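Chorismate mutase protein (Bartonella henselae, PDB 3RMI) probably catalyses the rearrangement of chorismate to prephenate, a step towards phenylalanine and tyrosine, as an all-helical dimer of the AroQ type. Local coordinates at residues P56-E59 with Q60-I63; I88-V91 with V92-H95; T73-P77 with D78-K82; E34-R37 with C38-I42; E81-L84 with K85-K89. All coordinates share one frame; numbering follows the deposited sequence.

The chain runs through three helices. Contact 4 comes first, near the C-terminal end of helix 4-48. Contact 1 follows on the first two turns of helix 56-72. Contact 3 covers the turn that joins this helix to helix 77-106, and contacts 5 and 2 continue along that last helix. Each contact is local: contact 3 joins loop 73-76 to the first turn of helix 77-106, the others join successive turns, and none nests in another. Contacts 3 and 5 share E81 and K82; contacts 5 and 2 share I88 and K89. Helix 77-106 touches both other helices: Q94 and H95 meet contact 4, while L84 and I88 meet contact 1. Contacts 1, 2 and 4 all touch D-malate.

Contact 1 of 5, residues P56-E59 with Q60-I63; sequences PLRE and QYQI. With MLT (D-malate), chain D.
R58 lies across Q62 one helical turn further on, and both side chains reach the bound D-malate. The R58 chain leaves CB with CG anti to the backbone N (chi1 170°) and then bends at the next torsion. CG passes 3.6 Å from Q62 NE2 and also lies close to the ligand hydroxyl. CD continues past that hydroxyl. NE then donates to malate O3 at 2.8 Å. CZ sits 3.5 Å from Q62 CG, which covers the centre of one guanidinium face. At the tip, NH1 passes 3.7 Å from CD2 at the edge of the Y61 ring. NH2 forms a salt bridge with D22 of the second subunit.

The guanidinium and the Q62 amide are stacked, with their planes only 4° apart. Q62 extends beyond CG and uses NE2 to donate to malate O4 at 2.9 Å. This bond is fairly straight, at 165°. The two side chains thus grip different groups of the ligand, R58 the C2 hydroxyl and Q62 the C4 carboxylate. Underneath, the backbone bond from Q62 N to R58 O, 3.0 Å long, sets their spacing. R18 of the second subunit and K46 also bind the malate. A pocket lined by polar and basic side chains from both subunits is characteristic of the AroQ chorismate mutase active site.

Contact 2 of 5, residues I88-V91 with V92-H95; sequences IKEV and VHQH. With MLT (D-malate), chain D; EDO (1,2-ethanediol), chain B.
V91 O accepts the backbone N-H of H95 at 2.8 Å, and the imidazole of H95 folds back over the same oxygen. H95 CG lies 3.4 Å from V91 O, so the carbonyl sits over one face of the ring. V91 CG1 covers the same face, in a CH-pi contact 3.8 Å from the H95 ring centroid and 22° off the normal. The V91 torsion (chi1 170°) points CG1 along the helix towards H95. The two side chains run side by side. H95 NE2 is hydrogen-bonded to T39 O on helix 4-48, which would limit rotation of the ring. Its CE1 is 3.3 Å from malate O2, and V91 CG1 is 3.5 Å from that same oxygen.

I88 and V92 pack through their CG2 methyls, 3.9 Å apart. I88 also turns CG1 towards malate O4. On another side of the helix, Q94 OE1 is hydrogen-bonded to Q40. E90 OE2 stands 4.1 Å from H93 ND1, at the ring edge, too far for a hydrogen bond.

V91 and I88 bring apolar carbon to the ligand, and H95 its CE1, while Q94 and H95 tie the helix to helix 4-48. This is consistent with the wall that the C-terminal helix gives to the AroQ active-site pocket.

Contact 3 of 5, residues T73-P77 with D78-K82; sequences THFDP and DFAEK. With EDO (1,2-ethanediol), chain C.
D76 holds the N-cap position, and its backbone O accepts from A80 N at 3.0 Å in an almost straight bond of 175°, which starts the helix. F75 and F79 meet on the tightly packed side of this helix start. F75 CZ comes 4.0 Å from F79 CD2 and approaches the edge of the F79 ring near its plane. With chi1 at -168° the F75 ring turns forward over the first turn. Its CE2 edge reaches A80, with the backbone N at 3.9 Å in the plane of the ring and the methyl CB at 4.2 Å. An ethanediol, probably from the crystallisation liquor, lays C2 over one face of F75, and its O1 accepts from D76 N at 2.8 Å. The second subunit continues this packing. Its A33 meets F75, its I29 meets A80, and the F36 ring meets that of F79 with the planes at about 70°.

The other side is more exposed and polar. The D76 carboxylate lies across the first turn, with OD2 3.8 Å from F79 CB. D76 OD1 and D78 OD2 are 4.3 Å apart, a like-charge approach. D78 OD1 has a salt bridge to R67, which would ease this repulsion. R67 also pairs with E81, linking the exposed side to helix 56-72.

Upstream, H74 has positive phi and is the C-prime residue of a Schellman motif ending helix 56-72. A Schellman turn followed closely by an N-cap, with P77 opening the next helix, makes the short connection between helices 56-72 and 77-106 of this all-helical chorismate mutase.

Contact 4 of 5, residues E34-R37 with C38-I42; sequences ERFR and CTQAI. With MLT (D-malate), chain D.
R35 O accepts from T39 N at 2.9 Å, in the carbonyl plane, as one of the regular alpha-helical bonds of this part of helix 4-48. The stretch lines the malate site, probably the active-site pocket of the AroQ fold. R35 is extended from CG to NE, which takes its guanidinium out to the ligand. NH1 donates to malate O5 at 2.8 Å and NH2 to the same oxygen at 2.9 Å. Both bonds are bent, at 138° and 137°. R35 NE forms a salt bridge with D25 of the second subunit, so the guanidinium is held from two directions. T39 crosses R35 obliquely, with CG2 3.5 Å from R35 NH1.

I42 brings apolar carbon to the same ligand, with CD1 3.7 Å from malate C2. Towards the exposed side, R37 NE pairs with E34 OE2 within the first segment. Q40 CG packs against F36 O.

A water at the edge of the R35 guanidinium, in its plane, connects the two turns. It accepts from R35 NH1 at 2.7 Å, is hydrogen-bonded to T39 OG1 at 3.0 Å, and lies 3.4 Å above the centre of the F36 ring.

Contact 5 of 5, residues E81-L84 with K85-K89; sequences EKFL and KFIIK
F83 has one ring face overlapped by I87, a helical turn further along. I87 CG1 stands over the ring in a CH-pi contact, 4.3 Å from the F83 centroid and 23° off the normal, shifted toward the rim. The two side chains run side by side and point the same way. This is i to i+4 packing in helix 77-106, on the part that meets the second subunit in the all-helical AroQ dimer. There F83 packs on F83 of the second subunit, and the F86 rings of the two chains stack. I87 has its CG1 beside the backbone N (chi1 -62°), which places that branch over F83, and its side chain also touches L32 and R35 of helix 4-48.

L84 and I88 form a second apolar pair, directed at helix 56-72. L84 CG lies 3.9 Å from I88 CD1, and L84 also packs on Q62 and I63. The backbone bond from I88 N to L84 O, 2.8 Å long, spans the same turn.

The exposed side is polar. E81, already paired with R67, lies alongside K85. The K85 chain passes E81 O, with CG 3.4 Å from that carbonyl oxygen. At its end, K85 NZ reaches E81 OE2 at 3.3 Å, a weak hydrogen bond within a salt bridge.

Contact 1 of 5, residues P56-E59 with Q60-I63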
# COMPACT_ATOMS: atom_id res chain seq x y z
N PRO A 56 -1.06 -11.90 17.64
CA PRO A 56 -2.44 -11.40 17.50
C PRO A 56 -2.73 -10.08 18.20
O PRO A 56 -3.43 -9.23 17.63
CB PRO A 56 -3.32 -12.53 18.06
CG PRO A 56 -2.41 -13.58 18.60
CD PRO A 56 -0.98 -13.13 18.44
N LEU A 57 -2.22 -9.89 19.42
CA LEU A 57 -2.40 -8.62 20.14
C LEU A 57 -1.77 -7.45 19.39
O LEU A 57 -2.32 -6.37 19.37
CB LEU A 57 -1.84 -8.68 21.58
CG LEU A 57 -2.69 -9.42 22.61
CD1 LEU A 57 -2.06 -9.31 24.03
CD2 LEU A 57 -4.17 -8.96 22.63
N ARG A 58 -0.61 -7.67 18.78
CA ARG A 58 0.03 -6.63 17.94
C ARG A 58 -0.85 -6.28 16.71
O ARG A 58 -1.12 -5.10 16.44
CB ARG A 58 1.44 -7.09 17.53
CG ARG A 58 2.15 -6.26 16.47
CD ARG A 58 2.43 -4.83 16.92
NE ARG A 58 3.12 -4.11 15.85
CZ ARG A 58 3.15 -2.79 15.69
NH1 ARG A 58 2.55 -1.97 16.55
NH2 ARG A 58 3.82 -2.28 14.66
N GLU A 59 -1.30 -7.31 16.00
CA GLU A 59 -2.11 -7.18 14.78
C GLU A 59 -3.36 -6.38 15.09
O GLU A 59 -3.72 -5.47 14.36
CB GLU A 59 -2.54 -8.57 14.25
CG GLU A 59 -2.12 -8.97 12.83
CD GLU A 59 -0.98 -10.08 12.74
OE1 GLU A 59 0.20 -9.86 13.20
OE2 GLU A 59 -1.30 -11.17 12.16
N GLN A 60 -4.00 -6.73 16.20
CA GLN A 60 -5.25 -6.11 16.62
C GLN A 60 -5.08 -4.63 16.89
O GLN A 60 -5.95 -3.83 16.54
CB GLN A 60 -5.76 -6.70 17.92
CG GLN A 60 -6.74 -7.80 17.80
CD GLN A 60 -7.00 -8.44 19.18
OE1 GLN A 60 -6.86 -9.66 19.33
NE2 GLN A 60 -7.33 -7.61 20.20
N TYR A 61 -3.99 -4.29 17.57
CA TYR A 61 -3.68 -2.89 17.86
C TYR A 61 -3.44 -2.09 16.55
O TYR A 61 -3.96 -1.00 16.38
CB TYR A 61 -2.43 -2.81 18.78
CG TYR A 61 -1.83 -1.42 18.91
CD1 TYR A 61 -2.39 -0.47 19.78
CD2 TYR A 61 -0.71 -1.06 18.16
CE1 TYR A 61 -1.84 0.83 19.88
CE2 TYR A 61 -0.17 0.23 18.25
CZ TYR A 61 -0.73 1.16 19.11
OH TYR A 61 -0.16 2.41 19.20
N GLN A 62 -2.65 -2.66 15.66
CA GLN A 62 -2.29 -1.95 14.43
C GLN A 62 -3.57 -1.65 13.63
O GLN A 62 -3.72 -0.58 13.10
CB GLN A 62 -1.33 -2.78 13.57
CG GLN A 62 0.06 -3.10 14.12
CD GLN A 62 0.88 -3.90 13.13
OE1 GLN A 62 1.47 -3.33 12.22
NE2 GLN A 62 0.91 -5.22 13.28
N ILE A 63 -4.49 -2.60 13.61
CA ILE A 63 -5.73 -2.44 12.87
C ILE A 63 -6.64 -1.39 13.52
O ILE A 63 -7.15 -0.53 12.80
CB ILE A 63 -6.49 -3.78 12.73
CG1 ILE A 63 -5.77 -4.69 11.72
CG2 ILE A 63 -7.93 -3.55 12.26
CD1 ILE A 63 -6.24 -6.15 11.79
C1 MLT D . 5.21 -7.48 13.21
O1 MLT D . 5.46 -8.25 14.18
O2 MLT D . 4.87 -8.06 12.19
C2 MLT D . 5.33 -5.97 13.26
O3 MLT D . 5.10 -5.68 14.60
C3 MLT D . 4.43 -5.00 12.50
C4 MLT D . 3.57 -5.50 11.31
O4 MLT D . 2.72 -6.45 11.44
O5 MLT D . 3.65 -4.93 10.18

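Contact 2 of 5, residues I88-V91 with V92-H95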
# COMPACT_ATOMS: atom_id res chain seq x y z
N ILE A 88 0.47 -7.05 6.08
CA ILE A 88 0.83 -7.96 7.17
C ILE A 88 0.99 -9.38 6.68
O ILE A 88 1.80 -10.13 7.20
CB ILE A 88 -0.21 -7.95 8.26
CG1 ILE A 88 -0.13 -6.65 9.06
CG2 ILE A 88 -0.08 -9.20 9.18
CD1 ILE A 88 -1.31 -6.54 10.11
N LYS A 89 0.20 -9.77 5.68
CA LYS A 89 0.31 -11.12 5.10
C LYS A 89 1.71 -11.33 4.47
O LYS A 89 2.31 -12.41 4.58
CB LYS A 89 -0.79 -11.29 4.03
CG LYS A 89 -1.12 -12.70 3.61
CD LYS A 89 -2.03 -12.70 2.37
CE LYS A 89 -2.22 -14.11 1.80
NZ LYS A 89 -2.70 -14.02 0.37
N GLU A 90 2.24 -10.29 3.83
CA GLU A 90 3.57 -10.40 3.28
C GLU A 90 4.57 -10.49 4.42
O GLU A 90 5.51 -11.27 4.37
CB GLU A 90 3.87 -9.19 2.42
CG GLU A 90 5.23 -9.24 1.76
CD GLU A 90 5.39 -10.42 0.81
OE1 GLU A 90 4.35 -11.00 0.38
OE2 GLU A 90 6.54 -10.75 0.46
N VAL A 91 4.36 -9.67 5.44
CA VAL A 91 5.28 -9.63 6.58
C VAL A 91 5.35 -10.98 7.28
O VAL A 91 6.43 -11.45 7.63
CB VAL A 91 4.89 -8.53 7.58
CG1 VAL A 91 5.69 -8.67 8.88
CG2 VAL A 91 5.12 -7.14 6.96
N VAL A 92 4.20 -11.61 7.46
CA VAL A 92 4.11 -12.88 8.15
C VAL A 92 4.84 -13.94 7.33
O VAL A 92 5.61 -14.75 7.88
CB VAL A 92 2.63 -13.25 8.45
CG1 VAL A 92 2.49 -14.72 8.67
CG2 VAL A 92 2.11 -12.45 9.65
N HIS A 93 4.62 -13.93 6.01
CA HIS A 93 5.42 -14.75 5.11
C HIS A 93 6.91 -14.50 5.31
O HIS A 93 7.70 -15.45 5.42
CB HIS A 93 5.06 -14.49 3.63
CG HIS A 93 5.91 -15.27 2.66
ND1 HIS A 93 6.73 -14.67 1.72
CD2 HIS A 93 6.09 -16.61 2.50
CE1 HIS A 93 7.36 -15.60 1.02
NE2 HIS A 93 6.99 -16.78 1.47
N GLN A 94 7.33 -13.24 5.35
CA GLN A 94 8.75 -12.95 5.45
C GLN A 94 9.33 -13.41 6.78
O GLN A 94 10.48 -13.85 6.84
CB GLN A 94 9.02 -11.47 5.26
CG GLN A 94 9.21 -11.10 3.80
CD GLN A 94 9.67 -9.65 3.62
OE1 GLN A 94 10.12 -9.00 4.58
NE2 GLN A 94 9.55 -9.14 2.40
N HIS A 95 8.53 -13.30 7.84
CA HIS A 95 8.95 -13.76 9.15
C HIS A 95 9.18 -15.26 9.15
O HIS A 95 10.14 -15.75 9.73
CB HIS A 95 7.91 -13.39 10.21
CG HIS A 95 7.95 -11.95 10.61
ND1 HIS A 95 7.11 -11.43 11.56
CD2 HIS A 95 8.75 -10.93 10.22
CE1 HIS A 95 7.38 -10.15 11.73
NE2 HIS A 95 8.37 -9.82 10.93
C1 MLT D . 5.21 -7.48 13.21
O1 MLT D . 5.46 -8.25 14.18
O2 MLT D . 4.87 -8.06 12.19
C2 MLT D . 5.33 -5.97 13.26
O3 MLT D . 5.10 -5.68 14.60
C3 MLT D . 4.43 -5.00 12.50
C4 MLT D . 3.57 -5.50 11.31
O4 MLT D . 2.72 -6.45 11.44
O5 MLT D . 3.65 -4.93 10.18
C1 EDO B . 11.30 -6.09 -0.02
O1 EDO B . 11.77 -6.04 -1.37
C2 EDO B . 9.78 -6.24 -0.06
O2 EDO B . 9.42 -7.46 0.60

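Contact 3 of 5, residues T73-P77 with D78-K82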
# COMPACT_ATOMS: atom_id res chain seq x y z
N THR A 73 -8.71 11.07 9.10
CA THR A 73 -8.25 11.63 7.79
C THR A 73 -9.34 11.63 6.69
O THR A 73 -9.02 11.90 5.52
CB THR A 73 -7.03 10.81 7.24
OG1 THR A 73 -5.95 10.88 8.17
CG2 THR A 73 -6.53 11.33 5.85
N HIS A 74 -10.58 11.32 7.04
CA HIS A 74 -11.66 11.16 6.05
C HIS A 74 -11.31 10.10 4.98
O HIS A 74 -11.60 10.24 3.80
CB HIS A 74 -12.04 12.54 5.45
CG HIS A 74 -12.35 13.59 6.49
ND1 HIS A 74 -13.61 13.77 7.02
CD2 HIS A 74 -11.55 14.51 7.10
CE1 HIS A 74 -13.58 14.75 7.91
NE2 HIS A 74 -12.35 15.21 7.98
N PHE A 75 -10.71 9.01 5.45
CA PHE A 75 -10.29 7.87 4.63
C PHE A 75 -11.05 6.62 5.09
O PHE A 75 -11.23 6.41 6.31
CB PHE A 75 -8.79 7.68 4.83
CG PHE A 75 -8.16 6.73 3.87
CD1 PHE A 75 -7.56 7.20 2.72
CD2 PHE A 75 -8.15 5.37 4.11
CE1 PHE A 75 -6.96 6.32 1.83
CE2 PHE A 75 -7.54 4.50 3.23
CZ PHE A 75 -6.95 4.97 2.09
N ASP A 76 -11.46 5.78 4.13
CA ASP A 76 -12.33 4.63 4.41
C ASP A 76 -11.65 3.64 5.35
O ASP A 76 -10.63 3.07 5.01
CB ASP A 76 -12.70 3.91 3.11
CG ASP A 76 -13.71 2.78 3.34
OD1 ASP A 76 -14.51 2.86 4.29
OD2 ASP A 76 -13.74 1.80 2.57
N PRO A 77 -12.24 3.42 6.53
CA PRO A 77 -11.52 2.58 7.51
C PRO A 77 -11.44 1.13 7.11
O PRO A 77 -10.48 0.47 7.46
CB PRO A 77 -12.33 2.75 8.79
CG PRO A 77 -13.71 3.16 8.32
CD PRO A 77 -13.48 3.99 7.09
N ASP A 78 -12.45 0.63 6.39
CA ASP A 78 -12.41 -0.74 5.87
C ASP A 78 -11.28 -0.95 4.86
O ASP A 78 -10.61 -2.00 4.88
CB ASP A 78 -13.76 -1.10 5.25
CG ASP A 78 -14.88 -1.17 6.29
OD1 ASP A 78 -14.59 -1.59 7.43
OD2 ASP A 78 -16.03 -0.79 5.99
N PHE A 79 -11.04 0.04 4.01
CA PHE A 79 -9.96 -0.09 3.06
C PHE A 79 -8.61 0.05 3.74
O PHE A 79 -7.68 -0.69 3.41
CB PHE A 79 -10.08 0.88 1.89
CG PHE A 79 -9.09 0.61 0.81
CD1 PHE A 79 -9.20 -0.54 0.02
CD2 PHE A 79 -8.00 1.46 0.59
CE1 PHE A 79 -8.24 -0.82 -0.98
CE2 PHE A 79 -7.05 1.19 -0.41
CZ PHE A 79 -7.17 0.06 -1.19
N ALA A 80 -8.49 0.97 4.69
CA ALA A 80 -7.29 1.03 5.52
C ALA A 80 -6.96 -0.36 6.08
O ALA A 80 -5.82 -0.81 6.02
CB ALA A 80 -7.45 2.06 6.65
N GLU A 81 -7.96 -1.05 6.61
CA GLU A 81 -7.77 -2.38 7.20
C GLU A 81 -7.38 -3.41 6.16
O GLU A 81 -6.48 -4.19 6.39
CB GLU A 81 -9.06 -2.87 7.91
CG GLU A 81 -8.86 -4.19 8.66
CD GLU A 81 -10.05 -4.62 9.49
OE1 GLU A 81 -10.92 -3.77 9.83
OE2 GLU A 81 -10.13 -5.84 9.78
N LYS A 82 -8.09 -3.43 5.04
CA LYS A 82 -7.78 -4.30 3.91
C LYS A 82 -6.33 -4.11 3.47
O LYS A 82 -5.61 -5.07 3.19
CB LYS A 82 -8.72 -3.99 2.74
CG LYS A 82 -9.02 -5.17 1.81
CD LYS A 82 -10.07 -4.86 0.70
CE LYS A 82 -10.02 -5.96 -0.41
NZ LYS A 82 -10.92 -5.75 -1.62
C1 EDO C . -10.96 6.67 0.15
O1 EDO C . -11.41 6.66 1.51
C2 EDO C . -10.31 5.32 -0.14
O2 EDO C . -11.02 4.68 -1.20

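Contact 4 of 5, residues E34-R37 with C38-I42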
# COMPACT_ATOMS: atom_id res chain seq x y z
N GLU A 34 11.30 1.14 3.37
CA GLU A 34 11.77 1.31 4.74
C GLU A 34 10.98 0.45 5.73
O GLU A 34 11.56 -0.11 6.66
CB GLU A 34 11.76 2.77 5.18
CG GLU A 34 12.87 3.60 4.54
CD GLU A 34 14.27 3.05 4.82
OE1 GLU A 34 14.64 2.80 6.00
OE2 GLU A 34 15.01 2.88 3.83
N ARG A 35 9.67 0.33 5.53
CA ARG A 35 8.82 -0.46 6.42
C ARG A 35 9.29 -1.90 6.44
O ARG A 35 9.33 -2.53 7.51
CB ARG A 35 7.38 -0.46 5.95
CG ARG A 35 6.37 -0.90 7.03
CD ARG A 35 5.04 -1.17 6.39
NE ARG A 35 3.95 -1.39 7.33
CZ ARG A 35 3.74 -2.53 8.00
NH1 ARG A 35 4.58 -3.55 7.90
NH2 ARG A 35 2.70 -2.63 8.79
N PHE A 36 9.64 -2.42 5.25
CA PHE A 36 10.11 -3.79 5.13
C PHE A 36 11.53 -3.98 5.70
O PHE A 36 11.86 -5.06 6.18
CB PHE A 36 9.95 -4.31 3.70
CG PHE A 36 8.60 -4.89 3.44
CD1 PHE A 36 8.30 -6.19 3.85
CD2 PHE A 36 7.59 -4.12 2.90
CE1 PHE A 36 7.04 -6.73 3.66
CE2 PHE A 36 6.30 -4.65 2.72
CZ PHE A 36 6.04 -5.95 3.10
N ARG A 37 12.35 -2.94 5.68
CA ARG A 37 13.61 -2.98 6.39
C ARG A 37 13.33 -3.19 7.87
O ARG A 37 13.96 -4.02 8.49
CB ARG A 37 14.45 -1.72 6.13
CG ARG A 37 15.38 -1.92 4.94
CD ARG A 37 15.74 -0.63 4.15
NE ARG A 37 16.69 0.23 4.87
CZ ARG A 37 18.02 0.17 4.79
NH1 ARG A 37 18.63 -0.71 4.02
NH2 ARG A 37 18.76 1.03 5.50
N CYS A 38 12.34 -2.49 8.42
CA CYS A 38 11.99 -2.65 9.85
C CYS A 38 11.42 -3.99 10.15
O CYS A 38 11.86 -4.64 11.07
CB CYS A 38 10.99 -1.61 10.32
SG CYS A 38 11.72 -0.05 10.52
N THR A 39 10.42 -4.42 9.38
CA THR A 39 9.80 -5.71 9.68
C THR A 39 10.76 -6.85 9.47
O THR A 39 10.56 -7.91 10.03
CB THR A 39 8.54 -5.97 8.87
OG1 THR A 39 8.84 -5.89 7.46
CG2 THR A 39 7.44 -5.01 9.25
N GLN A 40 11.78 -6.67 8.66
CA GLN A 40 12.78 -7.72 8.49
C GLN A 40 13.72 -7.76 9.68
O GLN A 40 14.21 -8.83 10.04
CB GLN A 40 13.57 -7.55 7.17
CG GLN A 40 12.78 -8.06 5.93
CD GLN A 40 13.26 -7.50 4.55
OE1 GLN A 40 14.40 -7.04 4.39
NE2 GLN A 40 12.39 -7.58 3.55
N ALA A 41 13.98 -6.60 10.28
CA ALA A 41 14.74 -6.55 11.50
C ALA A 41 13.92 -7.21 12.63
O ALA A 41 14.46 -7.96 13.43
CB ALA A 41 15.17 -5.13 11.85
N ILE A 42 12.60 -7.03 12.63
CA ILE A 42 11.73 -7.75 13.57
C ILE A 42 11.76 -9.24 13.29
O ILE A 42 11.84 -10.03 14.22
CB ILE A 42 10.25 -7.23 13.56
CG1 ILE A 42 10.19 -5.80 14.11
CG2 ILE A 42 9.31 -8.17 14.39
CD1 ILE A 42 8.81 -5.13 14.01
C1 MLT D . 5.21 -7.48 13.21
O1 MLT D . 5.46 -8.25 14.18
O2 MLT D . 4.87 -8.06 12.19
C2 MLT D . 5.33 -5.97 13.26
O3 MLT D . 5.10 -5.68 14.60
C3 MLT D . 4.43 -5.00 12.50
C4 MLT D . 3.57 -5.50 11.31
O4 MLT D . 2.72 -6.45 11.44
O5 MLT D . 3.65 -4.93 10.18
O HOH W 1 6.76 -4.04 6.38

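Contact 5 of 5, residues E81-L84 with K85-K89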
# COMPACT_ATOMS: atom_id res chain seq x y z
N GLU A 81 -7.96 -1.05 6.61
CA GLU A 81 -7.77 -2.38 7.20
C GLU A 81 -7.38 -3.41 6.16
O GLU A 81 -6.48 -4.19 6.39
CB GLU A 81 -9.06 -2.87 7.91
CG GLU A 81 -8.86 -4.19 8.66
CD GLU A 81 -10.05 -4.62 9.49
OE1 GLU A 81 -10.92 -3.77 9.83
OE2 GLU A 81 -10.13 -5.84 9.78
N LYS A 82 -8.09 -3.43 5.04
CA LYS A 82 -7.78 -4.30 3.91
C LYS A 82 -6.33 -4.11 3.47
O LYS A 82 -5.61 -5.07 3.19
CB LYS A 82 -8.72 -3.99 2.74
CG LYS A 82 -9.02 -5.17 1.81
CD LYS A 82 -10.07 -4.86 0.70
CE LYS A 82 -10.02 -5.96 -0.41
NZ LYS A 82 -10.92 -5.75 -1.62
N PHE A 83 -5.90 -2.84 3.41
CA PHE A 83 -4.54 -2.50 3.01
C PHE A 83 -3.50 -2.98 4.03
O PHE A 83 -2.50 -3.60 3.67
CB PHE A 83 -4.42 -0.99 2.80
CG PHE A 83 -3.00 -0.50 2.69
CD1 PHE A 83 -2.22 -0.83 1.63
CD2 PHE A 83 -2.44 0.28 3.68
CE1 PHE A 83 -0.91 -0.39 1.55
CE2 PHE A 83 -1.14 0.71 3.60
CZ PHE A 83 -0.39 0.37 2.52
N LEU A 84 -3.74 -2.70 5.30
CA LEU A 84 -2.82 -3.16 6.32
C LEU A 84 -2.73 -4.69 6.35
O LEU A 84 -1.64 -5.26 6.48
CB LEU A 84 -3.24 -2.62 7.67
CG LEU A 84 -2.42 -2.99 8.90
CD1 LEU A 84 -0.97 -2.49 8.82
CD2 LEU A 84 -3.13 -2.43 10.14
N LYS A 85 -3.85 -5.37 6.20
CA LYS A 85 -3.85 -6.81 6.22
C LYS A 85 -3.08 -7.38 5.05
O LYS A 85 -2.44 -8.43 5.16
CB LYS A 85 -5.28 -7.36 6.22
CG LYS A 85 -5.95 -7.32 7.60
CD LYS A 85 -7.31 -8.06 7.62
CE LYS A 85 -7.53 -8.71 8.98
NZ LYS A 85 -8.99 -8.92 9.28
N PHE A 86 -3.16 -6.70 3.91
CA PHE A 86 -2.37 -7.05 2.73
C PHE A 86 -0.89 -6.96 3.03
O PHE A 86 -0.11 -7.84 2.66
CB PHE A 86 -2.76 -6.11 1.56
CG PHE A 86 -1.93 -6.30 0.33
CD1 PHE A 86 -2.23 -7.31 -0.58
CD2 PHE A 86 -0.85 -5.46 0.08
CE1 PHE A 86 -1.47 -7.50 -1.72
CE2 PHE A 86 -0.06 -5.64 -1.06
CZ PHE A 86 -0.38 -6.67 -1.96
N ILE A 87 -0.48 -5.89 3.69
CA ILE A 87 0.92 -5.75 4.06
C ILE A 87 1.32 -6.82 5.09
O ILE A 87 2.37 -7.45 4.98
CB ILE A 87 1.22 -4.36 4.62
CG1 ILE A 87 0.94 -3.29 3.56
CG2 ILE A 87 2.65 -4.27 5.03
CD1 ILE A 87 1.82 -3.45 2.31
N ILE A 88 0.47 -7.05 6.08
CA ILE A 88 0.83 -7.96 7.17
C ILE A 88 0.99 -9.38 6.68
O ILE A 88 1.80 -10.13 7.20
CB ILE A 88 -0.21 -7.95 8.26
CG1 ILE A 88 -0.13 -6.65 9.06
CG2 ILE A 88 -0.08 -9.20 9.18
CD1 ILE A 88 -1.31 -6.54 10.11
N LYS A 89 0.20 -9.77 5.68
CA LYS A 89 0.31 -11.12 5.10
C LYS A 89 1.71 -11.33 4.47
O LYS A 89 2.31 -12.41 4.58
CB LYS A 89 -0.79 -11.29 4.03
CG LYS A 89 -1.12 -12.70 3.61
CD LYS A 89 -2.03 -12.70 2.37
CE LYS A 89 -2.22 -14.11 1.80
NZ LYS A 89 -2.70 -14.02 0.37